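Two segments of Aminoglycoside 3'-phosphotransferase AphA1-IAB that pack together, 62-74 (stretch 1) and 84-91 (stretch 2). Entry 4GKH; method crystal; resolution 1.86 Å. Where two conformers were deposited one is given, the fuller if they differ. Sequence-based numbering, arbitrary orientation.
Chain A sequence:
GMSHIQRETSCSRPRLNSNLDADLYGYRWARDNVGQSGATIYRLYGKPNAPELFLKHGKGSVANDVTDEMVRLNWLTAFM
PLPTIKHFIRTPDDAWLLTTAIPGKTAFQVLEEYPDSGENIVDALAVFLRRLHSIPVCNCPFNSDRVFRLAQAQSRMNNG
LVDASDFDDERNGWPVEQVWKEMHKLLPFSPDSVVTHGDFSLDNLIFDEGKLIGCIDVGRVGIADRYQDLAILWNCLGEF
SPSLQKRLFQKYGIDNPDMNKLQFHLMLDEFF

Stretch 1, residues 62-74: VANDVTDEMVRLN
Stretch 2, residues 84-91: TIKHFIRT

Arg90 of the strand supplies every hydrogen bond between the two stretches, reaching across to the helix with its guanidinium. Its NH1 donates to Thr67 OG1 at 3.0 Å, and its NH2 donates to Asn64 OD1 at 3.3 Å; a weak third bond runs from NH1 to the same Asn64 OD1 at 3.4 Å. Both acceptors lie at the edge of the guanidinium, near its plane, where its N-H groups point, while Ala63 CB sits over one face, 3.8 Å from Arg90 CZ. The small methyl of Ala63 thus lets the flat group lie close against the helix. Arg90 takes chi1 t (176°), chi2 p (66°), chi3 t (-165°) and chi4 -98°, and its NE is held by a bond to Thr91 O at 2.8 Å.

Thr67, chi1 m (-56°), has a hydroxyl with two roles: OG1 donates to Ala63 O one turn back, at 2.9 Å, and accepts from Arg90 NH1. The CA-to-CB bond of Asn64 points away from the strand, but with chi1 m (-63°) and chi2 -38° its amide end comes back within reach of Arg90.

The framework is a continuous helix over 62-74, phi/psi near -63/-40, whose i to i-4 bonds run from Val66 N to Val62 O (3.0 Å) through Asn74 N to Met70 O (3.0 Å). Against it lies an extended strand, from Ile85, with Lys86 departing from extended geometry at -94/-36 before His87 to Arg90 resume beta values. The axes approach to 9.9 Å, and the N-to-C directions differ by 143°, so the strand runs roughly antiparallel to the helix. Register is set by CA-CA distances: Thr67 CA to Arg90 CA 7.5 Å, Met70 CA to Phe88 CA 7.6 Å, Asn74 CA to Ile85 CA 7.4 Å. Beta alternation directs Phe88 and Arg90 toward the helix, leaving His87 and Ile89 out of its reach.

Next to the polar cluster, Phe88 (chi1 t, 171°; chi2 90°) presents one ring face to selenomethionine Met70. Met70 CE lies 3.8 Å from the Phe88 ring centroid, 23° off the normal, a CH-pi contact, and Met70 CE to Phe88 CE2 is 3.6 Å; Met70 SE stands 4.7 Å from the same centroid. The bends at chi2 m (-88°) and chi3 m (-61°), after chi1 t (-175°), lay this flexible chain over the ring. Thr67 OG1 meets the ring edge, 3.6 Å from Phe88 CZ, and Val66 CG1 (chi1 t) adds an apolar contact to Phe88 CE1 at 4.2 Å.

Farther along the helix, Ile85 (chi1 m, -63°; chi2 t, 167°) extends CD1 against the last turn of the stretch: Met70 O at 3.6 Å, Leu73 CB at 3.9 Å and Met70 CG at 4.0 Å from Ile85 CD1. Leu73 (chi1 m, chi2 t) is buried and suits this apolar patch. Together the two sides bury 468 Å², with Phe88 covered most.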

ATOM      1  N   VAL A  62      -7.633 -14.452  -5.541  1.00 30.13           N
ATOM      2  CA  VAL A  62      -7.799 -13.035  -5.233  1.00 33.72           C
ATOM      3  C   VAL A  62      -8.873 -12.791  -4.164  1.00 38.03           C
ATOM      4  O   VAL A  62      -8.861 -11.773  -3.468  1.00 33.11           O
ATOM      5  CB  VAL A  62      -8.066 -12.223  -6.521  1.00 30.42           C
ATOM      6  CG1 VAL A  62      -8.252 -10.743  -6.211  1.00 34.02           C
ATOM      7  CG2 VAL A  62      -6.911 -12.405  -7.482  1.00 33.13           C
ATOM      8  N   ALA A  63      -9.778 -13.749  -3.998  1.00 32.47           N
ATOM      9  CA  ALA A  63     -10.729 -13.668  -2.895  1.00 36.27           C
ATOM     10  C   ALA A  63     -10.003 -13.550  -1.567  1.00 27.08           C
ATOM     11  O   ALA A  63     -10.436 -12.816  -0.681  1.00 31.15           O
ATOM     12  CB  ALA A  63     -11.660 -14.882  -2.880  1.00 33.61           C
ATOM     13  N   ASN A  64      -8.898 -14.276  -1.419  1.00 28.39           N
ATOM     14  CA  ASN A  64      -8.124 -14.202  -0.178  1.00 30.57           C
ATOM     15  C   ASN A  64      -7.510 -12.817   0.038  1.00 35.75           C
ATOM     16  O   ASN A  64      -7.515 -12.285   1.156  1.00 32.33           O
ATOM     17  CB  ASN A  64      -7.042 -15.275  -0.170  1.00 31.40           C
ATOM     18  CG  ASN A  64      -7.631 -16.664  -0.193  1.00 49.25           C
ATOM     19  OD1 ASN A  64      -8.648 -16.914   0.447  1.00 35.81           O
ATOM     20  ND2 ASN A  64      -7.027 -17.561  -0.958  1.00 50.42           N
ATOM     21  N   ASP A  65      -7.003 -12.228  -1.038  1.00 33.54           N
ATOM     22  CA  ASP A  65      -6.418 -10.889  -0.954  1.00 28.28           C
ATOM     23  C   ASP A  65      -7.437  -9.857  -0.501  1.00 33.03           C
ATOM     24  O   ASP A  65      -7.141  -9.001   0.336  1.00 31.13           O
ATOM     25  CB  ASP A  65      -5.825 -10.484  -2.305  1.00 36.26           C
ATOM     26  CG  ASP A  65      -4.636 -11.351  -2.704  1.00 46.43           C
ATOM     27  OD1 ASP A  65      -3.757 -11.606  -1.855  1.00 57.80           O
ATOM     28  OD2 ASP A  65      -4.587 -11.789  -3.869  1.00 51.97           O
ATOM     29  N   VAL A  66      -8.639  -9.931  -1.059  1.00 26.81           N
ATOM     30  CA  VAL A  66      -9.702  -9.012  -0.676  1.00 23.59           C
ATOM     31  C   VAL A  66     -10.142  -9.234   0.793  1.00 31.80           C
ATOM     32  O   VAL A  66     -10.389  -8.281   1.546  1.00 30.78           O
ATOM     33  CB  VAL A  66     -10.896  -9.137  -1.642  1.00 24.89           C
ATOM     34  CG1 VAL A  66     -12.064  -8.241  -1.182  1.00 28.00           C
ATOM     35  CG2 VAL A  66     -10.454  -8.763  -3.044  1.00 33.75           C
ATOM     36  N   THR A  67     -10.211 -10.493   1.202  1.00 29.03           N
ATOM     37  CA  THR A  67     -10.545 -10.826   2.595  1.00 32.86           C
ATOM     38  C   THR A  67      -9.480 -10.283   3.541  1.00 30.85           C
ATOM     39  O   THR A  67      -9.802  -9.756   4.621  1.00 31.45           O
ATOM     40  CB  THR A  67     -10.685 -12.345   2.795  1.00 38.32           C
ATOM     41  OG1 THR A  67     -11.669 -12.854   1.889  1.00 31.88           O
ATOM     42  CG2 THR A  67     -11.116 -12.655   4.224  1.00 32.87           C
ATOM     43  N   ASP A  68      -8.215 -10.379   3.119  1.00 31.42           N
ATOM     44  CA  ASP A  68      -7.097  -9.870   3.909  1.00 28.81           C
ATOM     45  C   ASP A  68      -7.259  -8.367   4.108  1.00 31.63           C
ATOM     46  O   ASP A  68      -7.035  -7.845   5.211  1.00 28.37           O
ATOM     47  CB  ASP A  68      -5.753 -10.103   3.203  1.00 34.01           C
ATOM     48  CG  ASP A  68      -5.318 -11.551   3.219  1.00 71.32           C
ATOM     49  OD1 ASP A  68      -5.885 -12.342   4.002  1.00 42.62           O
ATOM     50  OD2 ASP A  68      -4.388 -11.890   2.450  1.00 43.67           O
ATOM     51  N   GLU A  69      -7.649  -7.667   3.046  1.00 32.58           N
ATOM     52  CA  GLU A  69      -7.815  -6.223   3.181  1.00 32.57           C
ATOM     53  C   GLU A  69      -8.943  -5.886   4.119  1.00 30.46           C
ATOM     54  O   GLU A  69      -8.813  -4.986   4.946  1.00 30.60           O
ATOM     55  CB  GLU A  69      -8.010  -5.476   1.856  1.00 38.90           C
ATOM     56  CG  GLU A  69      -8.200  -3.985   2.159  1.00 36.27           C
ATOM     57  CD  GLU A  69      -8.225  -3.084   0.958  1.00 61.26           C
ATOM     58  OE1 GLU A  69      -8.732  -3.497  -0.106  1.00 49.31           O
ATOM     59  OE2 GLU A  69      -7.739  -1.941   1.103  1.00 46.44           O
HETATM   60  N   MSE A  70     -10.050  -6.612   4.007  1.00 28.58           N
HETATM   61  CA  MSE A  70     -11.197  -6.339   4.861  1.00 32.24           C
HETATM   62  C   MSE A  70     -10.830  -6.377   6.338  1.00 32.51           C
HETATM   63  O   MSE A  70     -11.181  -5.468   7.079  1.00 28.63           O
HETATM   64  CB  MSE A  70     -12.352  -7.314   4.576  1.00 32.53           C
HETATM   65  CG  MSE A  70     -13.624  -7.002   5.362  1.00 29.48           C
HETATM   66 SE   MSE A  70     -13.685  -7.855   7.136  0.64 34.62          SE
HETATM   67  CE  MSE A  70     -13.601  -9.671   6.519  1.00 40.66           C
ATOM     68  N   VAL A  71     -10.137  -7.420   6.786  1.00 28.64           N
ATOM     69  CA  VAL A  71      -9.905  -7.516   8.227  1.00 30.97           C
ATOM     70  C   VAL A  71      -8.879  -6.511   8.705  1.00 29.75           C
ATOM     71  O   VAL A  71      -8.935  -6.062   9.849  1.00 30.66           O
ATOM     72  CB  VAL A  71      -9.485  -8.905   8.699  1.00 35.61           C
ATOM     73  CG1 VAL A  71     -10.623  -9.848   8.515  1.00 51.09           C
ATOM     74  CG2 VAL A  71      -8.215  -9.374   7.990  1.00 33.49           C
ATOM     75  N   ARG A  72      -7.936  -6.178   7.836  1.00 29.77           N
ATOM     76  CA  ARG A  72      -6.962  -5.148   8.170  1.00 31.01           C
ATOM     77  C   ARG A  72      -7.614  -3.760   8.250  1.00 31.53           C
ATOM     78  O   ARG A  72      -7.277  -2.962   9.140  1.00 31.47           O
ATOM     79  CB  ARG A  72      -5.773  -5.195   7.199  1.00 29.19           C
ATOM     80  CG  ARG A  72      -4.765  -6.292   7.592  1.00 27.61           C
ATOM     81  CD  ARG A  72      -3.980  -6.834   6.394  1.00 27.62           C
ATOM     82  NE  ARG A  72      -3.150  -7.982   6.768  1.00 30.95           N
ATOM     83  CZ  ARG A  72      -3.607  -9.224   6.918  1.00 37.91           C
ATOM     84  NH1 ARG A  72      -4.898  -9.490   6.734  1.00 28.71           N
ATOM     85  NH2 ARG A  72      -2.773 -10.198   7.255  1.00 29.26           N
ATOM     86  N   LEU A  73      -8.557  -3.483   7.344  1.00 33.10           N
ATOM     87  CA  LEU A  73      -9.331  -2.230   7.408  1.00 35.04           C
ATOM     88  C   LEU A  73     -10.111  -2.178   8.708  1.00 33.39           C
ATOM     89  O   LEU A  73     -10.170  -1.151   9.386  1.00 32.94           O
ATOM     90  CB  LEU A  73     -10.346  -2.131   6.266  1.00 36.49           C
ATOM     91  CG  LEU A  73      -9.975  -1.629   4.870  1.00 40.94           C
ATOM     92  CD1 LEU A  73     -11.120  -1.943   3.923  1.00 52.44           C
ATOM     93  CD2 LEU A  73      -9.712  -0.133   4.903  1.00 39.30           C
ATOM     94  N   ASN A  74     -10.732  -3.295   9.040  1.00 28.99           N
ATOM     95  CA  ASN A  74     -11.527  -3.375  10.258  1.00 31.48           C
ATOM     96  C   ASN A  74     -10.683  -3.073  11.497  1.00 39.40           C
ATOM     97  O   ASN A  74     -11.145  -2.389  12.414  1.00 38.61           O
ATOM     98  CB  ASN A  74     -12.194  -4.747  10.351  1.00 33.88           C
ATOM     99  CG  ASN A  74     -13.195  -4.832  11.481  1.00 71.81           C
ATOM    100  OD1 ASN A  74     -14.218  -4.149  11.471  1.00 53.03           O
ATOM    101  ND2 ASN A  74     -12.916  -5.692  12.455  1.00 57.34           N
ATOM    102  N   THR A  84     -14.285   3.456   5.173  1.00 29.25           N
ATOM    103  CA  THR A  84     -15.191   2.767   6.096  1.00 32.81           C
ATOM    104  C   THR A  84     -15.821   1.579   5.371  1.00 39.38           C
ATOM    105  O   THR A  84     -16.289   1.723   4.251  1.00 34.63           O
ATOM    106  CB  THR A  84     -16.297   3.722   6.553  1.00 35.72           C
ATOM    107  OG1 THR A  84     -15.737   4.697   7.447  1.00 42.11           O
ATOM    108  CG2 THR A  84     -17.418   2.974   7.255  1.00 33.69           C
ATOM    109  N   ILE A  85     -15.802   0.408   5.991  1.00 33.99           N
ATOM    110  CA  ILE A  85     -16.463  -0.773   5.422  1.00 34.86           C
ATOM    111  C   ILE A  85     -17.975  -0.651   5.490  1.00 34.22           C
ATOM    112  O   ILE A  85     -18.559  -0.517   6.571  1.00 36.31           O
ATOM    113  CB  ILE A  85     -16.063  -2.050   6.169  1.00 38.69           C
ATOM    114  CG1 ILE A  85     -14.562  -2.297   6.018  1.00 37.60           C
ATOM    115  CG2 ILE A  85     -16.874  -3.259   5.658  1.00 38.25           C
ATOM    116  CD1 ILE A  85     -14.031  -3.351   6.963  1.00 43.61           C
ATOM    117  N   LYS A  86     -18.627  -0.716   4.339  1.00 29.81           N
ATOM    118  CA  LYS A  86     -20.074  -0.722   4.337  1.00 29.51           C
ATOM    119  C   LYS A  86     -20.677  -2.135   4.305  1.00 31.32           C
ATOM    120  O   LYS A  86     -21.699  -2.373   4.929  1.00 33.31           O
ATOM    121  CB  LYS A  86     -20.628   0.157   3.207  1.00 45.52           C
ATOM    122  CG  LYS A  86     -20.555   1.663   3.522  1.00 52.20           C
ATOM    123  CD  LYS A  86     -21.339   2.017   4.796  1.00 62.46           C
ATOM    124  CE  LYS A  86     -21.183   3.491   5.191  1.00 85.34           C
ATOM    125  NZ  LYS A  86     -21.827   4.438   4.226  1.00 75.70           N
ATOM    126  N   HIS A  87     -20.035  -3.063   3.592  1.00 32.68           N
ATOM    127  CA  HIS A  87     -20.579  -4.418   3.470  1.00 33.56           C
ATOM    128  C   HIS A  87     -19.454  -5.315   2.990  1.00 31.54           C
ATOM    129  O   HIS A  87     -18.599  -4.888   2.212  1.00 35.09           O
ATOM    130  CB  HIS A  87     -21.724  -4.419   2.448  1.00 33.39           C
ATOM    131  CG  HIS A  87     -22.752  -5.490   2.655  1.00 47.45           C
ATOM    132  ND1 HIS A  87     -24.100  -5.216   2.738  1.00 61.69           N
ATOM    133  CD2 HIS A  87     -22.636  -6.836   2.758  1.00 52.40           C
ATOM    134  CE1 HIS A  87     -24.770  -6.344   2.900  1.00 59.26           C
ATOM    135  NE2 HIS A  87     -23.906  -7.343   2.916  1.00 48.41           N
ATOM    136  N   PHE A  88     -19.416  -6.552   3.478  1.00 31.20           N
ATOM    137  CA  PHE A  88     -18.439  -7.504   2.950  1.00 29.79           C
ATOM    138  C   PHE A  88     -19.093  -8.874   2.883  1.00 30.38           C
ATOM    139  O   PHE A  88     -19.882  -9.234   3.750  1.00 34.59           O
ATOM    140  CB  PHE A  88     -17.166  -7.544   3.805  1.00 28.17           C
ATOM    141  CG  PHE A  88     -16.213  -8.664   3.436  1.00 33.92           C
ATOM    142  CD1 PHE A  88     -15.218  -8.466   2.479  1.00 26.51           C
ATOM    143  CD2 PHE A  88     -16.304  -9.904   4.062  1.00 30.78           C
ATOM    144  CE1 PHE A  88     -14.341  -9.513   2.135  1.00 29.95           C
ATOM    145  CE2 PHE A  88     -15.433 -10.939   3.735  1.00 37.20           C
ATOM    146  CZ  PHE A  88     -14.448 -10.744   2.772  1.00 28.09           C
ATOM    147  N   ILE A  89     -18.772  -9.620   1.828  1.00 27.73           N
ATOM    148  CA  ILE A  89     -19.329 -10.950   1.656  0.53 26.14           C
ATOM    149  C   ILE A  89     -18.211 -11.880   1.211  1.00 29.43           C
ATOM    150  O   ILE A  89     -17.391 -11.523   0.376  1.00 32.87           O
ATOM    151  CB  ILE A  89     -20.457 -10.968   0.598  0.53 40.94           C
ATOM    152  CG1 ILE A  89     -21.570  -9.986   0.973  0.53 46.63           C
ATOM    153  CG2 ILE A  89     -21.031 -12.376   0.434  0.53 38.94           C
ATOM    154  CD1 ILE A  89     -22.659  -9.866  -0.064  0.53 32.87           C
ATOM    155  N   ARG A  90     -18.181 -13.072   1.798  1.00 38.04           N
ATOM    156  CA  ARG A  90     -17.233 -14.093   1.388  1.00 37.23           C
ATOM    157  C   ARG A  90     -17.993 -15.394   1.156  1.00 33.85           C
ATOM    158  O   ARG A  90     -18.700 -15.884   2.048  1.00 35.96           O
ATOM    159  CB  ARG A  90     -16.158 -14.319   2.458  1.00 36.43           C
ATOM    160  CG  ARG A  90     -15.183 -15.460   2.110  1.00 39.51           C
ATOM    161  CD  ARG A  90     -14.361 -15.076   0.879  1.00 41.05           C
ATOM    162  NE  ARG A  90     -13.670 -16.205   0.251  1.00 53.66           N
ATOM    163  CZ  ARG A  90     -12.391 -16.497   0.462  1.00 40.06           C
ATOM    164  NH1 ARG A  90     -11.679 -15.750   1.297  1.00 41.92           N
ATOM    165  NH2 ARG A  90     -11.826 -17.531  -0.156  1.00 38.34           N
ATOM    166  N   THR A  91     -17.852 -15.934  -0.048  1.00 34.56           N
ATOM    167  CA  THR A  91     -18.281 -17.294  -0.347  1.00 39.90           C
ATOM    168  C   THR A  91     -16.998 -18.074  -0.695  1.00 37.29           C
ATOM    169  O   THR A  91     -15.925 -17.466  -0.737  1.00 38.77           O
ATOM    170  CB  THR A  91     -19.328 -17.312  -1.484  1.00 49.06           C
ATOM    171  OG1 THR A  91     -18.772 -16.725  -2.662  1.00 42.34           O
ATOM    172  CG2 THR A  91     -20.572 -16.538  -1.072  1.00 49.78           C
TER